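Local coordinates for protein geranyltranstransferase (Agrobacterium tumefaciens, PDB 2H8O) that probably catalyses the condensation of geranyl diphosphate with isopentenyl diphosphate to give farnesyl diphosphate, working as an all-helical, dimeric prenyltransferase, at residues A[41-46]-A[89-94]; A[95-100]-A[234-239]; A[104-109]-A[170-175]; A[161-166]-A[183-188]. All blocks are in the same frame, centred on the assembly; numbering follows the deposited sequence.

Contact 1: A[41-46]-A[89-94]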
loop_
_atom_site.group_PDB
_atom_site.type_symbol
_atom_site.label_atom_id
_atom_site.label_comp_id
_atom_site.label_asym_id
_atom_site.label_seq_id
_atom_site.Cartn_x
_atom_site.Cartn_y
_atom_site.Cartn_z
ATOM N N THR A 41 -19.319 16.298 -19.414
ATOM C CA THR A 41 -20.407 16.269 -18.449
ATOM C C THR A 41 -20.335 15.014 -17.581
ATOM O O THR A 41 -20.452 15.100 -16.349
ATOM C CB THR A 41 -21.782 16.371 -19.171
ATOM O OG1 THR A 41 -21.882 17.643 -19.825
ATOM C CG2 THR A 41 -22.951 16.259 -18.197
ATOM N N ARG A 42 -20.132 13.856 -18.195
ATOM C CA ARG A 42 -20.000 12.625 -17.424
ATOM C C ARG A 42 -18.740 12.639 -16.567
ATOM O O ARG A 42 -18.746 12.111 -15.463
ATOM C CB ARG A 42 -20.028 11.392 -18.326
ATOM C CG ARG A 42 -19.958 10.067 -17.561
ATOM C CD ARG A 42 -21.090 9.875 -16.566
ATOM N NE ARG A 42 -22.355 9.949 -17.278
ATOM C CZ ARG A 42 -22.887 8.953 -17.979
ATOM N NH1 ARG A 42 -22.307 7.769 -18.037
ATOM N NH2 ARG A 42 -24.031 9.141 -18.615
ATOM N N LEU A 43 -17.652 13.220 -17.079
ATOM C CA LEU A 43 -16.412 13.349 -16.281
ATOM C C LEU A 43 -16.697 14.118 -14.986
ATOM O O LEU A 43 -16.281 13.709 -13.900
ATOM C CB LEU A 43 -15.301 14.046 -17.084
ATOM C CG LEU A 43 -13.949 14.156 -16.351
ATOM C CD1 LEU A 43 -13.339 12.783 -16.044
ATOM C CD2 LEU A 43 -12.987 15.002 -17.164
ATOM N N ARG A 44 -17.391 15.239 -15.121
ATOM C CA ARG A 44 -17.769 16.060 -13.956
ATOM C C ARG A 44 -18.724 15.327 -13.019
ATOM O O ARG A 44 -18.587 15.432 -11.793
ATOM C CB ARG A 44 -18.362 17.401 -14.380
ATOM C CG ARG A 44 -17.377 18.361 -15.042
ATOM C CD ARG A 44 -17.941 19.764 -15.237
ATOM N NE ARG A 44 -19.328 19.788 -15.716
ATOM C CZ ARG A 44 -19.715 19.928 -16.985
ATOM N NH1 ARG A 44 -18.848 20.055 -17.989
ATOM N NH2 ARG A 44 -21.010 19.922 -17.251
ATOM N N GLU A 45 -19.684 14.592 -13.579
ATOM C CA GLU A 45 -20.640 13.805 -12.783
ATOM C C GLU A 45 -19.942 12.727 -11.988
ATOM O O GLU A 45 -20.199 12.552 -10.787
ATOM C CB GLU A 45 -21.694 13.117 -13.665
ATOM C CG GLU A 45 -22.705 14.008 -14.253
ATOM C CD GLU A 45 -23.503 13.370 -15.420
ATOM O OE1 GLU A 45 -23.460 12.138 -15.635
ATOM O OE2 GLU A 45 -24.181 14.129 -16.120
ATOM N N ASN A 46 -19.086 11.976 -12.671
ATOM C CA ASN A 46 -18.362 10.907 -12.018
ATOM C C ASN A 46 -17.374 11.470 -11.020
ATOM O O ASN A 46 -17.123 10.853 -10.002
ATOM C CB ASN A 46 -17.696 9.953 -13.041
ATOM C CG ASN A 46 -18.723 9.090 -13.750
ATOM O OD1 ASN A 46 -19.886 8.993 -13.308
ATOM N ND2 ASN A 46 -18.315 8.458 -14.861
ATOM N N ARG A 89 -9.252 8.751 -13.737
ATOM C CA ARG A 89 -9.084 7.330 -13.409
ATOM C C ARG A 89 -10.392 6.699 -12.844
ATOM O O ARG A 89 -10.848 5.669 -13.354
ATOM C CB ARG A 89 -7.853 7.118 -12.524
ATOM C CG ARG A 89 -6.592 7.406 -13.333
ATOM C CD ARG A 89 -5.351 7.605 -12.491
ATOM N NE ARG A 89 -4.234 8.117 -13.293
ATOM C CZ ARG A 89 -4.115 9.378 -13.692
ATOM N NH1 ARG A 89 -5.034 10.299 -13.370
ATOM N NH2 ARG A 89 -3.069 9.740 -14.414
ATOM N N PRO A 90 -11.012 7.325 -11.822
ATOM C CA PRO A 90 -12.338 6.853 -11.425
ATOM C C PRO A 90 -13.377 6.852 -12.551
ATOM O O PRO A 90 -14.204 5.951 -12.614
ATOM C CB PRO A 90 -12.762 7.825 -10.321
ATOM C CG PRO A 90 -11.647 8.659 -10.031
ATOM C CD PRO A 90 -10.498 8.370 -10.918
ATOM N N PHE A 91 -13.335 7.858 -13.422
ATOM C CA PHE A 91 -14.240 7.914 -14.554
ATOM C C PHE A 91 -14.136 6.625 -15.361
ATOM O O PHE A 91 -15.151 6.005 -15.734
ATOM C CB PHE A 91 -13.926 9.120 -15.441
ATOM C CG PHE A 91 -14.603 9.080 -16.763
ATOM C CD1 PHE A 91 -15.820 9.708 -16.966
ATOM C CD2 PHE A 91 -14.029 8.392 -17.825
ATOM C CE1 PHE A 91 -16.433 9.648 -18.221
ATOM C CE2 PHE A 91 -14.657 8.339 -19.059
ATOM C CZ PHE A 91 -15.834 8.963 -19.248
ATOM N N LEU A 92 -12.895 6.215 -15.637
ATOM C CA LEU A 92 -12.660 5.044 -16.472
ATOM C C LEU A 92 -13.147 3.758 -15.792
ATOM O O LEU A 92 -13.738 2.875 -16.444
ATOM C CB LEU A 92 -11.180 4.942 -16.869
ATOM C CG LEU A 92 -10.687 6.037 -17.833
ATOM C CD1 LEU A 92 -9.155 6.064 -17.879
ATOM C CD2 LEU A 92 -11.274 5.850 -19.229
ATOM N N VAL A 93 -12.935 3.644 -14.485
ATOM C CA VAL A 93 -13.456 2.498 -13.731
ATOM C C VAL A 93 -14.998 2.437 -13.808
ATOM O O VAL A 93 -15.606 1.411 -14.202
ATOM C CB VAL A 93 -13.001 2.514 -12.274
ATOM C CG1 VAL A 93 -13.640 1.335 -11.527
ATOM C CG2 VAL A 93 -11.462 2.466 -12.177
ATOM N N ILE A 94 -15.623 3.546 -13.451
ATOM C CA ILE A 94 -17.080 3.652 -13.447
ATOM C C ILE A 94 -17.646 3.305 -14.824
ATOM O O ILE A 94 -18.628 2.565 -14.946
ATOM C CB ILE A 94 -17.502 5.082 -13.023
ATOM C CG1 ILE A 94 -17.185 5.307 -11.529
ATOM C CG2 ILE A 94 -19.000 5.318 -13.305
ATOM C CD1 ILE A 94 -17.169 6.749 -11.106
#
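Phe91 is the first residue of 89-94 to meet 41-46, and three residues of helix 34-57 gather round its CD1 and CE1. CG stands anti to the backbone N (chi1 167°), and the ring extends to the neighbouring helix with CD1 and CE1 leading. The Arg42 side chain crosses that of Phe91 at about a right angle, CB at the ring edge and in plane, Arg42 CG 3.6 Å from Phe91 CE1. Leu43 also crosses Phe91 at about a right angle, but nearer the root of the ring, its CD1 3.8 Å from Phe91 CB, while its CA packs against Phe91 CD1. The carboxamide of Asn46 is inclined to the ring, the two planes 48° apart, with ND2 3.5 Å from Phe91 CD1. One turn on, Ile94 meets Asn46 tip to tip. Its CG2 lies 3.6 Å from Asn46 ND2, and its CD1 rests 3.8 Å from Asn46 CB, so ND2 sits between the phenyl ring and Ile94 CG2. The polar ends have partners elsewhere: Glu95, just past the segment, forms a salt bridge with Arg42 NH1 and accepts from Asn46 ND2, while Arg42 NE holds Glu45 OE1 at 3.0 Å. Phe39 adds an edge-to-face contact to Phe91, and Ile322 of helix 321-331 touches both Phe91 and Arg42. The helix axes are 9.2 Å apart and nearly perpendicular, at 98°. This is steep helix-on-helix packing, with helix 34-57 laid across helix 88-99, within the all-alpha prenyl synthase fold.

Contact 2: A[95-100]-A[234-239]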
loop_
_atom_site.group_PDB
_atom_site.type_symbol
_atom_site.label_atom_id
_atom_site.label_comp_id
_atom_site.label_asym_id
_atom_site.label_seq_id
_atom_site.Cartn_x
_atom_site.Cartn_y
_atom_site.Cartn_z
ATOM N N GLU A 95 -17.045 3.863 -15.871
ATOM C CA GLU A 95 -17.599 3.685 -17.223
ATOM C C GLU A 95 -17.281 2.308 -17.830
ATOM O O GLU A 95 -18.062 1.778 -18.607
ATOM C CB GLU A 95 -17.214 4.852 -18.131
ATOM C CG GLU A 95 -17.837 6.198 -17.659
ATOM C CD GLU A 95 -19.390 6.165 -17.587
ATOM O OE1 GLU A 95 -20.029 5.453 -18.404
ATOM O OE2 GLU A 95 -19.996 6.881 -16.738
ATOM N N SER A 96 -16.150 1.721 -17.449
ATOM C CA SER A 96 -15.844 0.341 -17.838
ATOM C C SER A 96 -16.853 -0.601 -17.186
ATOM O O SER A 96 -17.412 -1.495 -17.840
ATOM C CB SER A 96 -14.423 -0.051 -17.434
ATOM O OG SER A 96 -14.146 -1.388 -17.823
ATOM N N VAL A 97 -17.113 -0.374 -15.901
ATOM C CA VAL A 97 -18.109 -1.160 -15.195
ATOM C C VAL A 97 -19.485 -1.016 -15.876
ATOM O O VAL A 97 -20.171 -2.022 -16.103
ATOM C CB VAL A 97 -18.193 -0.780 -13.703
ATOM C CG1 VAL A 97 -19.359 -1.498 -13.037
ATOM C CG2 VAL A 97 -16.870 -1.130 -12.969
ATOM N N ALA A 98 -19.891 0.211 -16.224
ATOM C CA ALA A 98 -21.190 0.446 -16.866
ATOM C C ALA A 98 -21.277 -0.235 -18.232
ATOM O O ALA A 98 -22.313 -0.841 -18.566
ATOM C CB ALA A 98 -21.448 1.924 -17.020
ATOM N N LEU A 99 -20.200 -0.126 -19.013
ATOM C CA LEU A 99 -20.140 -0.753 -20.328
ATOM C C LEU A 99 -20.453 -2.234 -20.265
ATOM O O LEU A 99 -21.161 -2.762 -21.149
ATOM C CB LEU A 99 -18.764 -0.564 -20.971
ATOM C CG LEU A 99 -18.565 -1.194 -22.348
ATOM C CD1 LEU A 99 -19.345 -0.435 -23.416
ATOM C CD2 LEU A 99 -17.071 -1.268 -22.660
ATOM N N LEU A 100 -19.921 -2.892 -19.236
ATOM C CA LEU A 100 -19.972 -4.354 -19.081
ATOM C C LEU A 100 -21.089 -4.819 -18.133
ATOM O O LEU A 100 -21.169 -6.004 -17.805
ATOM C CB LEU A 100 -18.608 -4.862 -18.598
ATOM C CG LEU A 100 -17.432 -4.525 -19.525
ATOM C CD1 LEU A 100 -16.054 -4.972 -18.997
ATOM C CD2 LEU A 100 -17.698 -5.140 -20.894
ATOM N N ALA A 234 -13.928 -4.913 -16.199
ATOM C CA ALA A 234 -14.097 -6.316 -16.563
ATOM C C ALA A 234 -13.959 -7.237 -15.347
ATOM O O ALA A 234 -14.747 -8.168 -15.179
ATOM C CB ALA A 234 -13.101 -6.708 -17.646
ATOM N N ILE A 235 -12.986 -6.970 -14.478
ATOM C CA ILE A 235 -12.837 -7.774 -13.263
ATOM C C ILE A 235 -14.078 -7.643 -12.358
ATOM O O ILE A 235 -14.631 -8.635 -11.859
ATOM C CB ILE A 235 -11.570 -7.376 -12.479
ATOM C CG1 ILE A 235 -10.336 -7.675 -13.318
ATOM C CG2 ILE A 235 -11.518 -8.124 -11.155
ATOM C CD1 ILE A 235 -9.073 -7.205 -12.663
ATOM N N ILE A 236 -14.532 -6.414 -12.168
ATOM C CA ILE A 236 -15.703 -6.129 -11.342
ATOM C C ILE A 236 -16.966 -6.773 -11.947
ATOM O O ILE A 236 -17.804 -7.279 -11.225
ATOM C CB ILE A 236 -15.898 -4.611 -11.225
ATOM C CG1 ILE A 236 -14.776 -3.990 -10.359
ATOM C CG2 ILE A 236 -17.305 -4.276 -10.674
ATOM C CD1 ILE A 236 -14.642 -2.452 -10.497
ATOM N N ALA A 237 -17.091 -6.716 -13.266
ATOM C CA ALA A 237 -18.292 -7.226 -13.956
ATOM C C ALA A 237 -18.298 -8.754 -14.039
ATOM O O ALA A 237 -19.329 -9.353 -14.393
ATOM C CB ALA A 237 -18.408 -6.620 -15.337
ATOM N N GLY A 238 -17.175 -9.390 -13.725
ATOM C CA GLY A 238 -17.042 -10.843 -13.817
ATOM C C GLY A 238 -16.976 -11.315 -15.259
ATOM O O GLY A 238 -17.493 -12.383 -15.600
ATOM N N SER A 239 -16.330 -10.516 -16.103
ATOM C CA SER A 239 -16.208 -10.782 -17.540
ATOM C C SER A 239 -15.342 -11.992 -17.826
ATOM O O SER A 239 -14.462 -12.338 -17.029
ATOM C CB SER A 239 -15.547 -9.586 -18.231
ATOM O OG SER A 239 -16.338 -8.422 -18.090
#
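Val97 and Ile236 pack at about a right angle where helices 88-99 and 211-237 run out together in the all-alpha prenyl synthase fold. The second helix finishes in a Schellman motif at Gly238, whose positive phi goes with two backbone bonds into the last turn: Gly238 N to Ile235 O and Ser239 N to Ala234 O. Val97 CG2, placed beside its own backbone N, faces both branches of the isoleucine, 3.6 Å from Ile236 CD1 and 3.9 Å from Ile236 CG2. Ile236 also meets Leu181 of helix 175-189 and Ala106 of helix 104-125. Leu100, the first residue to leave helical geometry, has CG anti to its carbonyl carbon (chi1 -59°). Its CB abuts Ala237 CB at 3.7 Å, and its CD1 also lies 3.6 Å from Ser239 OG, just past the helix end. That hydroxyl is hydrogen-bonded to Glu243, and Glu243 and Leu247 of helix 241-267 also touch Leu100. Leu100 CD1 is pressed on Ala234: it is 3.7 Å from Ala234 CB and, tighter than ordinary van der Waals contact, 3.4 Å from Ala234 CA.

Contact 3: A[104-109]-A[170-175]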
loop_
_atom_site.group_PDB
_atom_site.type_symbol
_atom_site.label_atom_id
_atom_site.label_comp_id
_atom_site.label_asym_id
_atom_site.label_seq_id
_atom_site.Cartn_x
_atom_site.Cartn_y
_atom_site.Cartn_z
ATOM N N ALA A 104 -22.576 -0.714 -10.227
ATOM C CA ALA A 104 -22.077 0.661 -10.197
ATOM C C ALA A 104 -21.520 1.047 -8.835
ATOM O O ALA A 104 -20.608 1.872 -8.759
ATOM C CB ALA A 104 -23.191 1.634 -10.579
ATOM N N GLU A 105 -22.060 0.479 -7.757
ATOM C CA GLU A 105 -21.570 0.814 -6.414
ATOM C C GLU A 105 -20.173 0.243 -6.245
ATOM O O GLU A 105 -19.300 0.899 -5.701
ATOM C CB GLU A 105 -22.515 0.295 -5.309
ATOM C CG GLU A 105 -22.132 0.732 -3.902
ATOM C CD GLU A 105 -23.113 0.267 -2.827
ATOM O OE1 GLU A 105 -24.055 -0.512 -3.138
ATOM O OE2 GLU A 105 -22.955 0.712 -1.669
ATOM N N ALA A 106 -19.958 -0.977 -6.730
ATOM C CA ALA A 106 -18.606 -1.555 -6.696
ATOM C C ALA A 106 -17.653 -0.722 -7.563
ATOM O O ALA A 106 -16.517 -0.419 -7.170
ATOM C CB ALA A 106 -18.657 -2.996 -7.141
ATOM N N GLY A 107 -18.137 -0.303 -8.727
ATOM C CA GLY A 107 -17.375 0.609 -9.588
ATOM C C GLY A 107 -16.968 1.905 -8.907
ATOM O O GLY A 107 -15.825 2.360 -9.033
ATOM N N LEU A 108 -17.903 2.489 -8.160
ATOM C CA LEU A 108 -17.631 3.717 -7.423
ATOM C C LEU A 108 -16.566 3.500 -6.334
ATOM O O LEU A 108 -15.653 4.316 -6.177
ATOM C CB LEU A 108 -18.922 4.259 -6.819
ATOM C CG LEU A 108 -18.837 5.640 -6.199
ATOM C CD1 LEU A 108 -18.560 6.700 -7.257
ATOM C CD2 LEU A 108 -20.114 5.951 -5.428
ATOM N N HIS A 109 -16.677 2.395 -5.594
ATOM C CA HIS A 109 -15.707 2.092 -4.529
ATOM C C HIS A 109 -14.329 1.852 -5.110
ATOM O O HIS A 109 -13.340 2.389 -4.609
ATOM C CB HIS A 109 -16.181 0.891 -3.705
ATOM C CG HIS A 109 -17.148 1.279 -2.641
ATOM N ND1 HIS A 109 -18.401 1.777 -2.928
ATOM C CD2 HIS A 109 -17.013 1.354 -1.301
ATOM C CE1 HIS A 109 -19.007 2.115 -1.804
ATOM N NE2 HIS A 109 -18.188 1.867 -0.800
ATOM N N ASP A 170 -17.861 -3.137 2.708
ATOM C CA ASP A 170 -18.789 -2.141 2.136
ATOM C C ASP A 170 -18.604 -1.889 0.635
ATOM O O ASP A 170 -19.356 -1.110 0.044
ATOM C CB ASP A 170 -18.801 -0.835 2.943
ATOM C CG ASP A 170 -17.531 -0.077 2.858
ATOM O OD1 ASP A 170 -16.597 -0.532 2.158
ATOM O OD2 ASP A 170 -17.460 0.997 3.516
ATOM N N ASN A 171 -17.609 -2.552 0.031
ATOM C CA ASN A 171 -17.505 -2.663 -1.413
ATOM C C ASN A 171 -18.286 -3.905 -1.813
ATOM O O ASN A 171 -17.870 -5.025 -1.480
ATOM C CB ASN A 171 -16.041 -2.816 -1.847
ATOM C CG ASN A 171 -15.888 -2.903 -3.353
ATOM O OD1 ASN A 171 -16.830 -2.616 -4.095
ATOM N ND2 ASN A 171 -14.699 -3.300 -3.821
ATOM N N PRO A 172 -19.453 -3.727 -2.484
ATOM C CA PRO A 172 -20.299 -4.891 -2.751
ATOM C C PRO A 172 -19.790 -5.691 -3.931
ATOM O O PRO A 172 -20.230 -5.493 -5.060
ATOM C CB PRO A 172 -21.674 -4.259 -3.037
ATOM C CG PRO A 172 -21.348 -2.944 -3.650
ATOM C CD PRO A 172 -20.047 -2.477 -3.010
ATOM N N LEU A 173 -18.817 -6.565 -3.658
ATOM C CA LEU A 173 -18.098 -7.310 -4.682
ATOM C C LEU A 173 -17.569 -8.630 -4.090
ATOM O O LEU A 173 -17.092 -8.661 -2.961
ATOM C CB LEU A 173 -16.951 -6.454 -5.198
ATOM C CG LEU A 173 -16.185 -6.932 -6.419
ATOM C CD1 LEU A 173 -17.128 -7.004 -7.628
ATOM C CD2 LEU A 173 -15.009 -5.988 -6.673
ATOM N N ALA A 174 -17.688 -9.721 -4.845
ATOM C CA ALA A 174 -17.263 -11.037 -4.363
ATOM C C ALA A 174 -15.769 -11.032 -4.048
ATOM O O ALA A 174 -14.993 -10.328 -4.694
ATOM C CB ALA A 174 -17.569 -12.118 -5.384
ATOM N N ALA A 175 -15.395 -11.843 -3.065
ATOM C CA ALA A 175 -14.010 -11.945 -2.586
ATOM C C ALA A 175 -13.025 -12.277 -3.700
ATOM O O ALA A 175 -11.945 -11.731 -3.750
ATOM C CB ALA A 175 -13.906 -12.979 -1.456
HETATM O O HOH W 1 -21.842 -0.492 0.542
HETATM O O HOH W 2 -18.883 3.188 2.123
#
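Asn171 CG lies anti to its backbone N (chi1 -179°), and OD1 beyond it faces Ala106; His109 CG lies anti to its carbonyl carbon (chi1 -84°), and its ring passes alongside the asparagine. The two side chains run in opposite senses, with amide and imidazole planes only 5° apart. Asn171 OD1 is 3.3 Å from Ala106 CA and 3.6 Å from His109 CB; it is buried with no partner in the model, whereas ND2 binds Ile166 O. The imidazole has the Asp170 carbonyl over one face, near the rim, with O 3.3 Å from His109 NE2 but poorly angled for a bond. Its ND1 donates instead to Glu105 O at 3.0 Å, a bond that helps set the ring's rotation; His109 N reaches the same oxygen from the opposite face of the carbonyl. At the solvent side, the extended Glu105 chain crosses the proline ring at about a right angle, OE1 3.7 Å from Pro172 CG. One water donates to both Glu105 OE2 and Asp170 O, a second joins His109 NE2 to Asp170 OD2. Pro172 centres an inverse gamma turn in the link from helix 148-167 to helix 175-189. That link lies against the first turns of helix 104-125, with Ile236 of helix 211-237 touching Ala106 and Leu173, and Leu53 of helix 34-57 touching His109.

Contact 4: A[161-166]-A[183-188]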
loop_
_atom_site.group_PDB
_atom_site.type_symbol
_atom_site.label_atom_id
_atom_site.label_comp_id
_atom_site.label_asym_id
_atom_site.label_seq_id
_atom_site.Cartn_x
_atom_site.Cartn_y
_atom_site.Cartn_z
ATOM N N LEU A 161 -4.878 2.938 2.299
ATOM C CA LEU A 161 -6.350 3.042 2.248
ATOM C C LEU A 161 -6.937 2.512 0.938
ATOM O O LEU A 161 -8.053 1.945 0.925
ATOM C CB LEU A 161 -6.787 4.506 2.466
ATOM C CG LEU A 161 -8.263 4.663 2.858
ATOM C CD1 LEU A 161 -8.481 4.125 4.265
ATOM C CD2 LEU A 161 -8.643 6.112 2.750
ATOM N N ALA A 162 -6.222 2.693 -0.175
ATOM C CA ALA A 162 -6.677 2.169 -1.470
ATOM C C ALA A 162 -7.012 0.683 -1.359
ATOM O O ALA A 162 -8.036 0.211 -1.855
ATOM C CB ALA A 162 -5.641 2.425 -2.552
ATOM N N PHE A 163 -6.141 -0.072 -0.694
ATOM C CA PHE A 163 -6.349 -1.510 -0.539
ATOM C C PHE A 163 -7.484 -1.857 0.417
ATOM O O PHE A 163 -8.282 -2.750 0.130
ATOM C CB PHE A 163 -5.033 -2.204 -0.211
ATOM C CG PHE A 163 -4.080 -2.167 -1.360
ATOM C CD1 PHE A 163 -4.288 -2.997 -2.434
ATOM C CD2 PHE A 163 -3.046 -1.236 -1.421
ATOM C CE1 PHE A 163 -3.422 -2.972 -3.526
ATOM C CE2 PHE A 163 -2.204 -1.202 -2.501
ATOM C CZ PHE A 163 -2.392 -2.055 -3.552
ATOM N N ASP A 164 -7.578 -1.103 1.513
ATOM C CA ASP A 164 -8.743 -1.185 2.396
ATOM C C ASP A 164 -10.055 -0.986 1.630
ATOM O O ASP A 164 -10.979 -1.758 1.776
ATOM C CB ASP A 164 -8.617 -0.149 3.521
ATOM C CG ASP A 164 -9.652 -0.321 4.622
ATOM O OD1 ASP A 164 -10.332 -1.366 4.695
ATOM O OD2 ASP A 164 -9.775 0.609 5.453
ATOM N N ILE A 165 -10.128 0.059 0.813
ATOM C CA ILE A 165 -11.359 0.394 0.105
ATOM C C ILE A 165 -11.759 -0.713 -0.859
ATOM O O ILE A 165 -12.933 -1.082 -0.956
ATOM C CB ILE A 165 -11.204 1.722 -0.652
ATOM C CG1 ILE A 165 -11.032 2.872 0.337
ATOM C CG2 ILE A 165 -12.408 1.979 -1.576
ATOM C CD1 ILE A 165 -10.465 4.119 -0.294
ATOM N N ILE A 166 -10.779 -1.278 -1.557
ATOM C CA ILE A 166 -11.118 -2.370 -2.469
ATOM C C ILE A 166 -11.633 -3.604 -1.742
ATOM O O ILE A 166 -12.629 -4.201 -2.152
ATOM C CB ILE A 166 -9.938 -2.754 -3.328
ATOM C CG1 ILE A 166 -9.672 -1.641 -4.328
ATOM C CG2 ILE A 166 -10.185 -4.087 -4.084
ATOM C CD1 ILE A 166 -8.402 -1.822 -5.103
ATOM N N ILE A 183 -4.451 -7.743 -6.581
ATOM C CA ILE A 183 -3.280 -8.164 -7.378
ATOM C C ILE A 183 -3.059 -7.181 -8.523
ATOM O O ILE A 183 -1.963 -6.669 -8.715
ATOM C CB ILE A 183 -3.420 -9.614 -7.925
ATOM C CG1 ILE A 183 -3.573 -10.639 -6.792
ATOM C CG2 ILE A 183 -2.238 -9.973 -8.845
ATOM C CD1 ILE A 183 -4.170 -11.956 -7.290
ATOM N N SER A 184 -4.109 -6.902 -9.288
ATOM C CA SER A 184 -3.981 -6.050 -10.466
ATOM C C SER A 184 -3.498 -4.645 -10.085
ATOM O O SER A 184 -2.631 -4.059 -10.758
ATOM C CB SER A 184 -5.334 -5.975 -11.178
ATOM O OG SER A 184 -5.264 -5.255 -12.383
ATOM N N LEU A 185 -4.060 -4.102 -9.007
ATOM C CA LEU A 185 -3.684 -2.754 -8.579
ATOM C C LEU A 185 -2.239 -2.703 -8.047
ATOM O O LEU A 185 -1.456 -1.833 -8.412
ATOM C CB LEU A 185 -4.650 -2.196 -7.539
ATOM C CG LEU A 185 -4.385 -0.736 -7.163
ATOM C CD1 LEU A 185 -4.305 0.180 -8.407
ATOM C CD2 LEU A 185 -5.439 -0.245 -6.160
ATOM N N ALA A 186 -1.870 -3.701 -7.257
ATOM C CA ALA A 186 -0.528 -3.782 -6.698
ATOM C C ALA A 186 0.522 -3.930 -7.799
ATOM O O ALA A 186 1.585 -3.288 -7.723
ATOM C CB ALA A 186 -0.440 -4.938 -5.694
ATOM N N ARG A 187 0.211 -4.744 -8.816
ATOM C CA ARG A 187 1.139 -4.934 -9.928
ATOM C C ARG A 187 1.246 -3.662 -10.738
ATOM O O ARG A 187 2.342 -3.276 -11.126
ATOM C CB ARG A 187 0.733 -6.111 -10.823
ATOM C CG ARG A 187 0.720 -7.433 -10.076
ATOM C CD ARG A 187 1.980 -8.257 -10.177
ATOM N NE ARG A 187 1.817 -9.390 -9.263
ATOM C CZ ARG A 187 1.345 -10.586 -9.581
ATOM N NH1 ARG A 187 1.054 -10.895 -10.834
ATOM N NH2 ARG A 187 1.214 -11.505 -8.625
ATOM N N ALA A 188 0.112 -2.994 -10.966
ATOM C CA ALA A 188 0.103 -1.742 -11.738
ATOM C C ALA A 188 0.801 -0.601 -11.010
ATOM O O ALA A 188 1.326 0.322 -11.655
ATOM C CB ALA A 188 -1.321 -1.312 -12.061
#
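Phe163 and Leu185 mark the nearest approach of the backbones of 161-166 and 183-188, with CA atoms 8.6 Å apart. The helices run almost antiparallel, at 161°, and their axes keep a generous 11.2 Å, a spacing bridged by long side chains rather than by backbone meeting backbone. Leu185 reaches across it. CG is anti to the backbone N (chi1 -174°), pointing the branch at the first helix; Leu185 CD2 meets Ile166 CD1 at 3.5 Å. The two side chains cross at a slant, and Ala162 CB is a looser neighbour of the same methyl, 4.5 Å from Leu185 CD2. Phe163 reaches back from the first helix to the second. Its ring arrives with CE1 and CZ foremost: Ala186 CA lies at the ring edge, close to the ring plane, 4.0 Å from Phe163 CZ, and Ala186 CB is 4.1 Å from the same ring atom. Leu185 CB adds a more oblique contact, 4.3 Å from Phe163 CE1. Val182 extends the packing to both Phe163 and Ile166, while Phe228 of helix 211-237 and Leu117 of helix 104-125 touch Leu185. The dimer interface begins here: Phe163 stacks with Phe163 of the second subunit, Asp164 forms a salt bridge with Arg187 of the second subunit, and Arg187 forms one with Asp164 of the second subunit. Between the two segments themselves the chemistry is wholly apolar. Cohesion therefore rests on burial and shape, with the salt bridges directed to the second subunit.

Overall arrangement
Contacts 1 and 4 are buried, whereas contacts 2 and 3 lie nearer the surface, farther from the chain centre. Helix 88-99 serves contacts 1 and 2, and Glu95, in a segment of contact 2, takes the polar ends of Arg42 and Asn46 from contact 1. Contact 3 is nested within the chain loop closed by contact 2 and packs on it through Ile236, Ala106 and Gly107; it is tied to contact 4 by the bond from Asn171 to Ile166. Contacts 2 and 4 are essentially hydrocarbon packing, contact 1 sets an aromatic ring among aliphatic carbons and an amide, and contact 3 alone has waters bridging its segments. Contact 4 lies at the dimer interface, which contact 3 reaches only through Ala175.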